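Local coordinates for protein 2-hydroxyethylphosphonate dioxygenase (Streptomyces viridochromogenes, PDB 4YAR) that catalyses the iron-dependent conversion of 2-hydroxyethylphosphonate and oxygen to hydroxymethylphosphonate and formate in the biosynthesis of phosphinothricin tripeptide, at residues L71-H82 with V378-G389; P110-R121 with S185-S196. The protein carries 1 engineered substitution. All blocks are in the same frame, centred on the assembly; numbering follows the deposited sequence.

Contact 1 (L71-H82 with V378-G389); sequences LTVVHKSAEEMH and VELEPDGSAWTG. With CD (cadmium ion), chain D; CD (cadmium ion), chain J.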
loop_
_atom_site.group_PDB
_atom_site.type_symbol
_atom_site.label_atom_id
_atom_site.label_comp_id
_atom_site.label_asym_id
_atom_site.label_seq_id
_atom_site.Cartn_x
_atom_site.Cartn_y
_atom_site.Cartn_z
ATOM N N LEU A 71 17.506 -3.556 4.613
ATOM C CA LEU A 71 16.713 -4.778 4.645
ATOM C C LEU A 71 16.447 -5.157 3.236
ATOM O O LEU A 71 16.174 -4.297 2.427
ATOM C CB LEU A 71 15.350 -4.612 5.371
ATOM C CG LEU A 71 15.322 -5.028 6.844
ATOM C CD1 LEU A 71 16.549 -4.572 7.613
ATOM C CD2 LEU A 71 14.029 -4.503 7.434
ATOM N N THR A 72 16.432 -6.444 2.968
ATOM C CA THR A 72 16.056 -6.973 1.669
ATOM C C THR A 72 14.904 -7.971 1.855
ATOM O O THR A 72 13.884 -7.868 1.194
ATOM C CB THR A 72 17.229 -7.696 0.978
ATOM O OG1 THR A 72 17.721 -8.722 1.866
ATOM C CG2 THR A 72 18.327 -6.734 0.725
ATOM N N VAL A 73 15.116 -8.987 2.677
ATOM C CA VAL A 73 14.153 -10.076 2.866
ATOM C C VAL A 73 14.053 -10.366 4.345
ATOM O O VAL A 73 15.068 -10.390 5.039
ATOM C CB VAL A 73 14.486 -11.334 2.112
ATOM C CG1 VAL A 73 13.583 -12.538 2.526
ATOM C CG2 VAL A 73 14.348 -11.074 0.636
ATOM N N VAL A 74 12.810 -10.566 4.820
ATOM C CA VAL A 74 12.532 -10.998 6.205
ATOM C C VAL A 74 11.675 -12.244 6.041
ATOM O O VAL A 74 10.827 -12.289 5.124
ATOM C CB VAL A 74 11.702 -9.924 6.937
ATOM C CG1 VAL A 74 11.225 -10.461 8.272
ATOM C CG2 VAL A 74 12.576 -8.668 7.089
ATOM N N HIS A 75 11.904 -13.273 6.853
ATOM C CA HIS A 75 11.129 -14.524 6.744
ATOM C C HIS A 75 10.738 -15.057 8.136
ATOM O O HIS A 75 11.308 -14.634 9.160
ATOM C CB HIS A 75 11.873 -15.545 5.914
ATOM C CG HIS A 75 13.272 -15.755 6.377
ATOM N ND1 HIS A 75 13.577 -16.500 7.497
ATOM C CD2 HIS A 75 14.448 -15.309 5.875
ATOM C CE1 HIS A 75 14.889 -16.489 7.678
ATOM N NE2 HIS A 75 15.432 -15.754 6.725
ATOM N N LYS A 76 9.714 -15.905 8.179
ATOM C CA LYS A 76 9.097 -16.360 9.414
ATOM C C LYS A 76 8.634 -17.765 9.202
ATOM O O LYS A 76 7.911 -18.047 8.241
ATOM C CB LYS A 76 7.889 -15.482 9.787
ATOM C CG LYS A 76 7.315 -15.793 11.158
ATOM C CD LYS A 76 6.345 -14.700 11.555
ATOM C CE LYS A 76 5.803 -14.894 12.942
ATOM N NZ LYS A 76 5.095 -13.652 13.351
ATOM N N SER A 77 9.038 -18.689 10.074
ATOM C CA SER A 77 8.812 -20.096 9.752
ATOM C C SER A 77 7.368 -20.428 10.138
ATOM O O SER A 77 6.724 -19.654 10.773
ATOM C CB SER A 77 9.768 -20.988 10.531
ATOM O OG SER A 77 9.397 -20.890 11.919
ATOM N N ALA A 78 6.864 -21.550 9.655
ATOM C CA ALA A 78 5.534 -22.014 10.003
ATOM C C ALA A 78 5.464 -22.124 11.510
ATOM O O ALA A 78 4.453 -21.762 12.087
ATOM C CB ALA A 78 5.235 -23.330 9.320
ATOM N N GLU A 79 6.512 -22.673 12.139
ATOM C CA GLU A 79 6.479 -22.851 13.594
ATOM C C GLU A 79 6.339 -21.484 14.306
ATOM O O GLU A 79 5.541 -21.342 15.198
ATOM C CB GLU A 79 7.707 -23.690 14.025
ATOM C CG GLU A 79 7.706 -25.129 13.501
ATOM C CD GLU A 79 8.098 -25.338 11.978
ATOM O OE1 GLU A 79 8.578 -24.383 11.231
ATOM O OE2 GLU A 79 7.902 -26.514 11.509
ATOM N N GLU A 80 7.040 -20.457 13.843
ATOM C CA GLU A 80 6.946 -19.097 14.397
ATOM C C GLU A 80 5.586 -18.442 14.211
ATOM O O GLU A 80 5.064 -17.675 15.076
ATOM C CB GLU A 80 8.053 -18.197 13.788
ATOM C CG GLU A 80 9.447 -18.554 14.318
ATOM C CD GLU A 80 10.602 -18.003 13.516
ATOM O OE1 GLU A 80 10.486 -17.715 12.283
ATOM O OE2 GLU A 80 11.657 -17.870 14.143
ATOM N N MET A 81 5.019 -18.698 13.036
ATOM C CA MET A 81 3.651 -18.230 12.736
ATOM C C MET A 81 2.623 -18.862 13.694
ATOM O O MET A 81 1.847 -18.147 14.374
ATOM C CB MET A 81 3.350 -18.517 11.296
ATOM C CG MET A 81 1.993 -18.077 10.795
ATOM S SD MET A 81 0.687 -19.272 11.099
ATOM C CE MET A 81 -0.500 -18.770 9.831
ATOM N N HIS A 82 2.706 -20.191 13.817
ATOM C CA HIS A 82 1.805 -20.916 14.739
ATOM C C HIS A 82 1.989 -20.424 16.165
ATOM O O HIS A 82 1.013 -20.144 16.864
ATOM C CB HIS A 82 2.084 -22.422 14.706
ATOM C CG HIS A 82 1.809 -23.055 13.387
ATOM N ND1 HIS A 82 2.295 -24.302 13.036
ATOM C CD2 HIS A 82 1.124 -22.605 12.309
ATOM C CE1 HIS A 82 1.892 -24.606 11.811
ATOM N NE2 HIS A 82 1.193 -23.579 11.343
ATOM N N VAL A 378 16.099 -19.262 1.786
ATOM C CA VAL A 378 15.407 -19.862 2.943
ATOM C C VAL A 378 14.365 -20.879 2.455
ATOM O O VAL A 378 13.753 -20.739 1.370
ATOM C CB VAL A 378 14.834 -18.771 3.874
ATOM C CG1 VAL A 378 13.714 -18.011 3.223
ATOM C CG2 VAL A 378 14.352 -19.338 5.210
ATOM N N GLU A 379 14.208 -21.975 3.198
ATOM C CA GLU A 379 13.194 -23.005 2.905
ATOM C C GLU A 379 11.987 -22.783 3.813
ATOM O O GLU A 379 12.153 -22.558 5.030
ATOM C CB GLU A 379 13.703 -24.419 3.159
ATOM C CG GLU A 379 14.822 -24.849 2.242
ATOM C CD GLU A 379 15.206 -26.345 2.413
ATOM O OE1 GLU A 379 14.358 -27.158 2.880
ATOM O OE2 GLU A 379 16.364 -26.705 2.081
ATOM N N LEU A 380 10.823 -22.709 3.175
ATOM C CA LEU A 380 9.545 -22.448 3.858
ATOM C C LEU A 380 8.491 -23.510 3.532
ATOM O O LEU A 380 8.255 -23.886 2.376
ATOM C CB LEU A 380 9.058 -21.021 3.550
ATOM C CG LEU A 380 9.947 -19.826 3.907
ATOM C CD1 LEU A 380 9.429 -18.572 3.211
ATOM C CD2 LEU A 380 9.993 -19.557 5.404
ATOM N N GLU A 381 7.827 -23.974 4.562
ATOM C CA GLU A 381 6.716 -24.910 4.473
ATOM C C GLU A 381 5.381 -24.130 4.580
ATOM O O GLU A 381 5.388 -22.917 4.865
ATOM C CB GLU A 381 6.832 -25.934 5.618
ATOM C CG GLU A 381 7.999 -26.868 5.467
ATOM C CD GLU A 381 8.121 -27.832 6.646
ATOM O OE1 GLU A 381 7.411 -28.838 6.649
ATOM O OE2 GLU A 381 8.894 -27.552 7.572
ATOM N N PRO A 382 4.230 -24.832 4.425
ATOM C CA PRO A 382 2.960 -24.121 4.559
ATOM C C PRO A 382 2.801 -23.378 5.812
ATOM O O PRO A 382 3.170 -23.864 6.902
ATOM C CB PRO A 382 1.903 -25.221 4.396
ATOM C CG PRO A 382 2.602 -26.276 3.551
ATOM C CD PRO A 382 4.027 -26.247 4.012
ATOM N N ASP A 383 2.266 -22.171 5.681
ATOM C CA ASP A 383 2.236 -21.157 6.752
ATOM C C ASP A 383 3.545 -20.358 7.008
ATOM O O ASP A 383 3.506 -19.293 7.660
ATOM C CB ASP A 383 1.713 -21.674 8.081
ATOM C CG ASP A 383 0.247 -22.150 8.024
ATOM O OD1 ASP A 383 -0.518 -21.817 7.059
ATOM O OD2 ASP A 383 -0.137 -22.951 8.921
ATOM N N GLY A 384 4.679 -20.848 6.542
ATOM C CA GLY A 384 5.853 -19.999 6.391
ATOM C C GLY A 384 5.608 -18.820 5.477
ATOM O O GLY A 384 4.802 -18.930 4.503
ATOM N N SER A 385 6.329 -17.723 5.738
ATOM C CA SER A 385 6.094 -16.501 4.970
ATOM C C SER A 385 7.361 -15.702 4.826
ATOM O O SER A 385 8.341 -15.912 5.588
ATOM C CB SER A 385 5.030 -15.655 5.683
ATOM O OG SER A 385 5.412 -15.379 7.013
ATOM N N ALA A 386 7.322 -14.756 3.887
ATOM C CA ALA A 386 8.371 -13.815 3.693
ATOM C C ALA A 386 7.904 -12.427 3.256
ATOM O O ALA A 386 6.761 -12.257 2.783
ATOM C CB ALA A 386 9.332 -14.369 2.690
ATOM N N TRP A 387 8.828 -11.460 3.363
ATOM C CA TRP A 387 8.618 -10.075 2.889
ATOM C C TRP A 387 9.752 -9.720 1.996
ATOM O O TRP A 387 10.858 -10.046 2.347
ATOM C CB TRP A 387 8.565 -9.137 4.057
ATOM C CG TRP A 387 8.604 -7.714 3.718
ATOM C CD1 TRP A 387 7.532 -6.916 3.452
ATOM C CD2 TRP A 387 9.753 -6.868 3.606
ATOM N NE1 TRP A 387 7.928 -5.666 3.185
ATOM C CE2 TRP A 387 9.290 -5.598 3.268
ATOM C CE3 TRP A 387 11.137 -7.064 3.741
ATOM C CZ2 TRP A 387 10.166 -4.505 3.106
ATOM C CZ3 TRP A 387 11.988 -5.987 3.535
ATOM C CH2 TRP A 387 11.478 -4.740 3.253
ATOM N N THR A 388 9.506 -9.066 0.871
ATOM C CA THR A 388 10.607 -8.566 0.027
ATOM C C THR A 388 10.500 -7.047 -0.078
ATOM O O THR A 388 9.384 -6.575 -0.278
ATOM C CB THR A 388 10.632 -9.211 -1.337
ATOM O OG1 THR A 388 9.461 -8.946 -2.067
ATOM C CG2 THR A 388 10.730 -10.802 -1.212
ATOM N N GLY A 389 11.624 -6.313 0.070
ATOM C CA GLY A 389 11.667 -4.868 -0.131
ATOM C C GLY A 389 11.468 -4.549 -1.624
ATOM O O GLY A 389 11.523 -5.442 -2.479
HETATM CD CD CD D . 17.783 -15.326 7.487
HETATM CD CD CD J . 12.864 -17.492 11.844
HETATM O O HOH W 1 12.360 -18.160 9.468
HETATM O O HOH W 2 5.025 -17.363 8.699
HETATM O O HOH W 3 8.581 -23.015 7.479
HETATM O O HOH W 4 9.523 -24.983 8.927
#
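With chi1 at 52°, His75 holds CG between its own N and carbonyl carbon and lays its ring flat against Val378, whose CG2, anti to the backbone N, sits over the ring centre. This CH-pi contact, 10° off the ring normal, decorates an antiparallel edge-strand pairing with 385-388: strand 73-76 is an outermost strand of a seven-stranded antiparallel sheet, consistent with one wall of a cupin-type beta-barrel. Both nitrogens at the ring edge are engaged. His75 NE2 binds a cadmium ion at 2.5 Å, while ND1 donates to a water at 2.8 Å that ligates a second cadmium also held by both carboxylate oxygens of Glu80.

The strands pair through Val74 and Trp387 and through Lys76 and Ser385, each couple exchanging two backbone hydrogen bonds, and Trp387 N reaches Val74 O at 2.8 Å. Val74 CG2 meets the indole obliquely at Trp387 CE3, 4.0 Å away. The amide nitrogen of Gly389 lies above one indole face, toward its rim, and Trp387 NE1 is satisfied by Glu355.

Where the strand gives way to helix 78-82, Ser77 and Glu80 form a capping box, and the helix packs on the type II turn from Glu381 to Gly384. His82 NE2 donates to Asp383 OD2 at 2.8 Å, nearly straight at 164°. The oxygen lies in the imidazole plane and uses its anti lone pair, and the carboxylate plane is turned nearly perpendicular to the ring. Met81 brings CE against the same carboxylate, whose OD1 is paired with Arg193.

A single water stitches turn to strand: Ser385 OG, which also accepts from Ala102 N, donates to it at 2.6 Å, and it in turn donates to Lys76 O and, at 2.7 Å, to Asp383 O.

Contact 2 (P110-R121 with S185-S196); sequences PVVLDILCPSDR and SLAGDAPARIVS. With CD (cadmium ion), chain K.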
loop_
_atom_site.group_PDB
_atom_site.type_symbol
_atom_site.label_atom_id
_atom_site.label_comp_id
_atom_site.label_asym_id
_atom_site.label_seq_id
_atom_site.Cartn_x
_atom_site.Cartn_y
_atom_site.Cartn_z
ATOM N N PRO A 110 0.895 -8.828 7.887
ATOM C CA PRO A 110 -0.281 -9.541 7.330
ATOM C C PRO A 110 -0.842 -10.522 8.363
ATOM O O PRO A 110 -0.105 -10.985 9.221
ATOM C CB PRO A 110 0.297 -10.334 6.165
ATOM C CG PRO A 110 1.517 -9.595 5.755
ATOM C CD PRO A 110 2.086 -8.992 7.031
ATOM N N VAL A 111 -2.149 -10.743 8.349
ATOM C CA VAL A 111 -2.801 -11.523 9.409
ATOM C C VAL A 111 -3.504 -12.731 8.821
ATOM O O VAL A 111 -4.156 -12.638 7.794
ATOM C CB VAL A 111 -3.868 -10.692 10.164
ATOM C CG1 VAL A 111 -4.576 -11.551 11.227
ATOM C CG2 VAL A 111 -3.235 -9.507 10.869
ATOM N N VAL A 112 -3.336 -13.879 9.461
ATOM C CA VAL A 112 -4.152 -15.035 9.211
ATOM C C VAL A 112 -5.117 -15.208 10.351
ATOM O O VAL A 112 -4.704 -15.078 11.539
ATOM C CB VAL A 112 -3.294 -16.281 9.006
ATOM C CG1 VAL A 112 -4.126 -17.539 8.979
ATOM C CG2 VAL A 112 -2.356 -16.183 7.779
ATOM N N LEU A 113 -6.391 -15.433 10.023
ATOM C CA LEU A 113 -7.416 -15.723 11.023
ATOM C C LEU A 113 -8.052 -17.097 10.899
ATOM O O LEU A 113 -8.435 -17.567 9.807
ATOM C CB LEU A 113 -8.526 -14.706 11.076
ATOM C CG LEU A 113 -8.257 -13.240 11.252
ATOM C CD1 LEU A 113 -7.499 -12.753 10.052
ATOM C CD2 LEU A 113 -9.547 -12.453 11.400
ATOM N N ASP A 114 -8.146 -17.762 12.024
ATOM C CA ASP A 114 -9.077 -18.876 12.181
ATOM C C ASP A 114 -10.482 -18.244 12.383
ATOM O O ASP A 114 -10.637 -17.360 13.217
ATOM C CB ASP A 114 -8.787 -19.670 13.439
ATOM C CG ASP A 114 -7.595 -20.611 13.361
ATOM O OD1 ASP A 114 -7.347 -21.236 12.396
ATOM O OD2 ASP A 114 -6.901 -20.811 14.411
ATOM N N ILE A 115 -11.471 -18.691 11.604
ATOM C CA ILE A 115 -12.852 -18.234 11.703
ATOM C C ILE A 115 -13.615 -19.201 12.604
ATOM O O ILE A 115 -13.799 -20.403 12.270
ATOM C CB ILE A 115 -13.487 -18.233 10.299
ATOM C CG1 ILE A 115 -12.641 -17.379 9.340
ATOM C CG2 ILE A 115 -14.904 -17.700 10.371
ATOM C CD1 ILE A 115 -12.324 -15.953 9.771
ATOM N N LEU A 116 -13.889 -18.770 13.821
ATOM C CA LEU A 116 -14.494 -19.681 14.809
ATOM C C LEU A 116 -15.905 -19.415 15.236
ATOM O O LEU A 116 -16.503 -20.227 15.982
ATOM C CB LEU A 116 -13.629 -19.695 16.129
ATOM C CG LEU A 116 -12.120 -19.919 15.938
ATOM C CD1 LEU A 116 -11.364 -19.666 17.215
ATOM C CD2 LEU A 116 -11.917 -21.328 15.441
ATOM N N CYS A 117 -16.438 -18.296 14.835
ATOM C CA CYS A 117 -17.831 -18.035 15.078
ATOM C C CYS A 117 -18.674 -19.005 14.259
ATOM O O CYS A 117 -18.568 -19.094 13.016
ATOM C CB CYS A 117 -18.156 -16.573 14.763
ATOM S SG CYS A 117 -19.931 -16.187 15.042
ATOM N N PRO A 118 -19.524 -19.807 14.955
ATOM C CA PRO A 118 -20.268 -20.845 14.252
ATOM C C PRO A 118 -21.404 -20.271 13.381
ATOM O O PRO A 118 -21.775 -19.079 13.496
ATOM C CB PRO A 118 -20.806 -21.720 15.383
ATOM C CG PRO A 118 -20.916 -20.780 16.527
ATOM C CD PRO A 118 -19.823 -19.772 16.394
ATOM N N SER A 119 -21.934 -21.133 12.533
ATOM C CA SER A 119 -22.899 -20.749 11.501
ATOM C C SER A 119 -24.184 -20.322 12.130
ATOM O O SER A 119 -24.917 -19.560 11.508
ATOM C CB SER A 119 -23.174 -21.917 10.554
ATOM O OG SER A 119 -23.692 -23.047 11.213
ATOM N N ASP A 120 -24.460 -20.733 13.386
ATOM C CA ASP A 120 -25.777 -20.379 13.971
ATOM C C ASP A 120 -25.645 -19.161 14.912
ATOM O O ASP A 120 -26.506 -18.888 15.743
ATOM C CB ASP A 120 -26.375 -21.600 14.674
ATOM C CG ASP A 120 -25.618 -21.980 15.923
ATOM O OD1 ASP A 120 -24.442 -21.567 16.103
ATOM O OD2 ASP A 120 -26.222 -22.702 16.748
ATOM N N ARG A 121 -24.559 -18.391 14.771
ATOM C CA ARG A 121 -24.435 -17.169 15.488
ATOM C C ARG A 121 -24.061 -16.097 14.496
ATOM O O ARG A 121 -23.078 -16.231 13.745
ATOM C CB ARG A 121 -23.400 -17.284 16.599
ATOM C CG ARG A 121 -23.175 -16.000 17.399
ATOM C CD ARG A 121 -22.100 -16.130 18.493
ATOM N NE ARG A 121 -22.483 -17.182 19.426
ATOM C CZ ARG A 121 -23.255 -16.980 20.490
ATOM N NH1 ARG A 121 -23.679 -15.772 20.783
ATOM N NH2 ARG A 121 -23.569 -17.995 21.280
ATOM N N SER A 185 -18.225 -15.487 9.947
ATOM C CA SER A 185 -18.509 -16.701 10.638
ATOM C C SER A 185 -18.374 -17.857 9.711
ATOM O O SER A 185 -18.338 -17.638 8.490
ATOM C CB SER A 185 -19.934 -16.696 11.187
ATOM O OG SER A 185 -20.883 -16.448 10.175
ATOM N N LEU A 186 -18.415 -19.073 10.240
ATOM C CA LEU A 186 -18.423 -20.241 9.399
ATOM C C LEU A 186 -19.778 -20.387 8.705
ATOM O O LEU A 186 -20.809 -20.105 9.286
ATOM C CB LEU A 186 -18.121 -21.492 10.225
ATOM C CG LEU A 186 -16.786 -21.491 10.899
ATOM C CD1 LEU A 186 -16.664 -22.732 11.790
ATOM C CD2 LEU A 186 -15.653 -21.520 9.845
ATOM N N ALA A 187 -19.785 -20.730 7.432
ATOM C CA ALA A 187 -21.011 -20.949 6.752
ATOM C C ALA A 187 -21.633 -22.304 7.172
ATOM O O ALA A 187 -22.842 -22.481 7.094
ATOM C CB ALA A 187 -20.826 -20.823 5.252
ATOM N N GLY A 188 -20.831 -23.242 7.658
ATOM C CA GLY A 188 -21.368 -24.536 8.116
ATOM C C GLY A 188 -20.475 -25.116 9.128
ATOM O O GLY A 188 -19.848 -24.374 9.903
ATOM N N ASP A 189 -20.301 -26.457 9.039
ATOM C CA ASP A 189 -19.513 -27.127 10.047
ATOM C C ASP A 189 -18.004 -27.121 9.793
ATOM O O ASP A 189 -17.205 -27.093 10.769
ATOM C CB ASP A 189 -19.973 -28.589 10.209
ATOM C CG ASP A 189 -21.391 -28.731 10.801
ATOM O OD1 ASP A 189 -21.695 -28.216 11.902
ATOM O OD2 ASP A 189 -22.128 -29.427 10.108
ATOM N N ALA A 190 -17.608 -27.151 8.535
ATOM C CA ALA A 190 -16.153 -27.227 8.175
ATOM C C ALA A 190 -15.428 -26.001 8.643
ATOM O O ALA A 190 -15.963 -24.885 8.544
ATOM C CB ALA A 190 -15.950 -27.409 6.664
ATOM N N PRO A 191 -14.215 -26.208 9.219
ATOM C CA PRO A 191 -13.434 -25.098 9.619
ATOM C C PRO A 191 -12.878 -24.264 8.428
ATOM O O PRO A 191 -12.945 -24.685 7.276
ATOM C CB PRO A 191 -12.362 -25.718 10.503
ATOM C CG PRO A 191 -12.124 -27.048 9.830
ATOM C CD PRO A 191 -13.499 -27.480 9.410
ATOM N N ALA A 192 -12.463 -23.049 8.743
ATOM C CA ALA A 192 -11.831 -22.112 7.739
ATOM C C ALA A 192 -10.888 -21.104 8.323
ATOM O O ALA A 192 -11.003 -20.671 9.525
ATOM C CB ALA A 192 -12.894 -21.376 6.941
ATOM N N ARG A 193 -9.923 -20.727 7.458
ATOM C CA ARG A 193 -9.014 -19.607 7.710
ATOM C C ARG A 193 -9.045 -18.614 6.593
ATOM O O ARG A 193 -9.374 -18.977 5.473
ATOM C CB ARG A 193 -7.558 -20.093 7.880
ATOM C CG ARG A 193 -7.376 -21.115 8.998
ATOM C CD ARG A 193 -5.891 -21.330 9.235
ATOM N NE ARG A 193 -5.285 -21.908 8.021
ATOM C CZ ARG A 193 -3.984 -22.014 7.843
ATOM N NH1 ARG A 193 -3.138 -21.681 8.818
ATOM N NH2 ARG A 193 -3.537 -22.554 6.734
ATOM N N ILE A 194 -8.766 -17.351 6.919
ATOM C CA ILE A 194 -8.619 -16.286 5.895
ATOM C C ILE A 194 -7.266 -15.600 6.017
ATOM O O ILE A 194 -6.627 -15.643 7.087
ATOM C CB ILE A 194 -9.732 -15.206 5.907
ATOM C CG1 ILE A 194 -9.607 -14.354 7.154
ATOM C CG2 ILE A 194 -11.135 -15.791 5.792
ATOM C CD1 ILE A 194 -10.647 -13.322 7.313
ATOM N N VAL A 195 -6.782 -15.009 4.919
ATOM C CA VAL A 195 -5.777 -13.954 5.038
ATOM C C VAL A 195 -6.418 -12.634 4.822
ATOM O O VAL A 195 -7.191 -12.484 3.838
ATOM C CB VAL A 195 -4.638 -14.004 3.998
ATOM C CG1 VAL A 195 -3.721 -12.780 4.153
ATOM C CG2 VAL A 195 -3.923 -15.295 3.984
ATOM N N SER A 196 -6.111 -11.674 5.698
ATOM C CA SER A 196 -6.533 -10.304 5.521
ATOM C C SER A 196 -5.257 -9.502 5.344
ATOM O O SER A 196 -4.413 -9.456 6.254
ATOM C CB SER A 196 -7.358 -9.787 6.674
ATOM O OG SER A 196 -7.755 -8.425 6.456
HETATM CD CD CD K . -24.431 -29.727 10.591
HETATM O O HOH W 5 -9.515 -22.949 11.456
HETATM O O HOH W 6 -12.380 -22.526 11.810
HETATM O O HOH W 7 -20.482 -23.795 12.426
HETATM O O HOH W 8 -23.409 -16.968 11.013
#
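The side chains of Asp114 and Arg193 lie side by side, pointing the same way, with carboxylate and guanidinium planes 34° apart, yet the charged atoms do not pair. Asp114 OD1 lies instead against the aliphatic shaft, 3.4 Å from Arg193 CG. Val112 CG1 packs along that shaft and approaches the guanidinium obliquely. The charged ends look elsewhere: Asp114 OD2 is held by Tyr99 and Asn97 of the adjacent strand 93-100, and Arg193 is bound to Asp383.

The backbones pair as an antiparallel ladder in the middle of a six-stranded sheet, consistent with a cupin barrel, where strands 111-115 and 192-198 are neighbours. Leu113 and Ile194 exchange two backbone bonds, the shorter from Ile194 N to Leu113 O at 2.9 Å. Ser196 N bonds Val111 O at 3.0 Å, but the return bond is weak.

Side chains alternate between the faces. Val112 and Val195 share one with the charged pair, while Leu113, Ile115 and Ile194 lie on the other. The chi1 of Ile194 (69°) turns CG1 toward Leu113 CD1, while Ile194 CD1 meets Ile115 CD1 at 4.0 Å, the two isoleucines crossing at about a right angle. Ile115 CG2 also presses on Leu186, at the end of strand 183-186, which belongs to a separate three-stranded sheet, and Leu186 N donates almost straight to Cys117 O at 2.8 Å. One water links Ser185 OG to the carbonyl oxygens of Ser119 and Arg121.

Ser196, a substrate-binding residue, sits on the apolar face about 6 Å, side chain to side chain, from His129, a ligand of the catalytic iron, whose place is taken here by cadmium. The ladder thus fixes the backbone of an active-site strand by hydrogen bonds and hydrocarbon packing, and any direct attraction between Asp114 and Arg193 is probably modest.

In the fold
Both contacts pair antiparallel strands, and both are partly buried, but at different places in the fold. In contact 1, the strand 73-76 lies at the margin of its sheet, and metal-binding and turn-and-helix side chains supply much of the polar chemistry. Contact 2 joins two interior strands of another sheet, with mainly apolar side chains and a substrate-binding residue at one end. Along the chain, contact 2 is nested inside the loop that contact 1 closes. They also meet directly: Asp383 OD1 and Arg193 NH2 form a salt bridge at 3.1 Å, and Met81 CE packs on Val112 CG2, so the turn and short helix at the edge of one sheet rest on the face of the other that carries Val112 and Arg193.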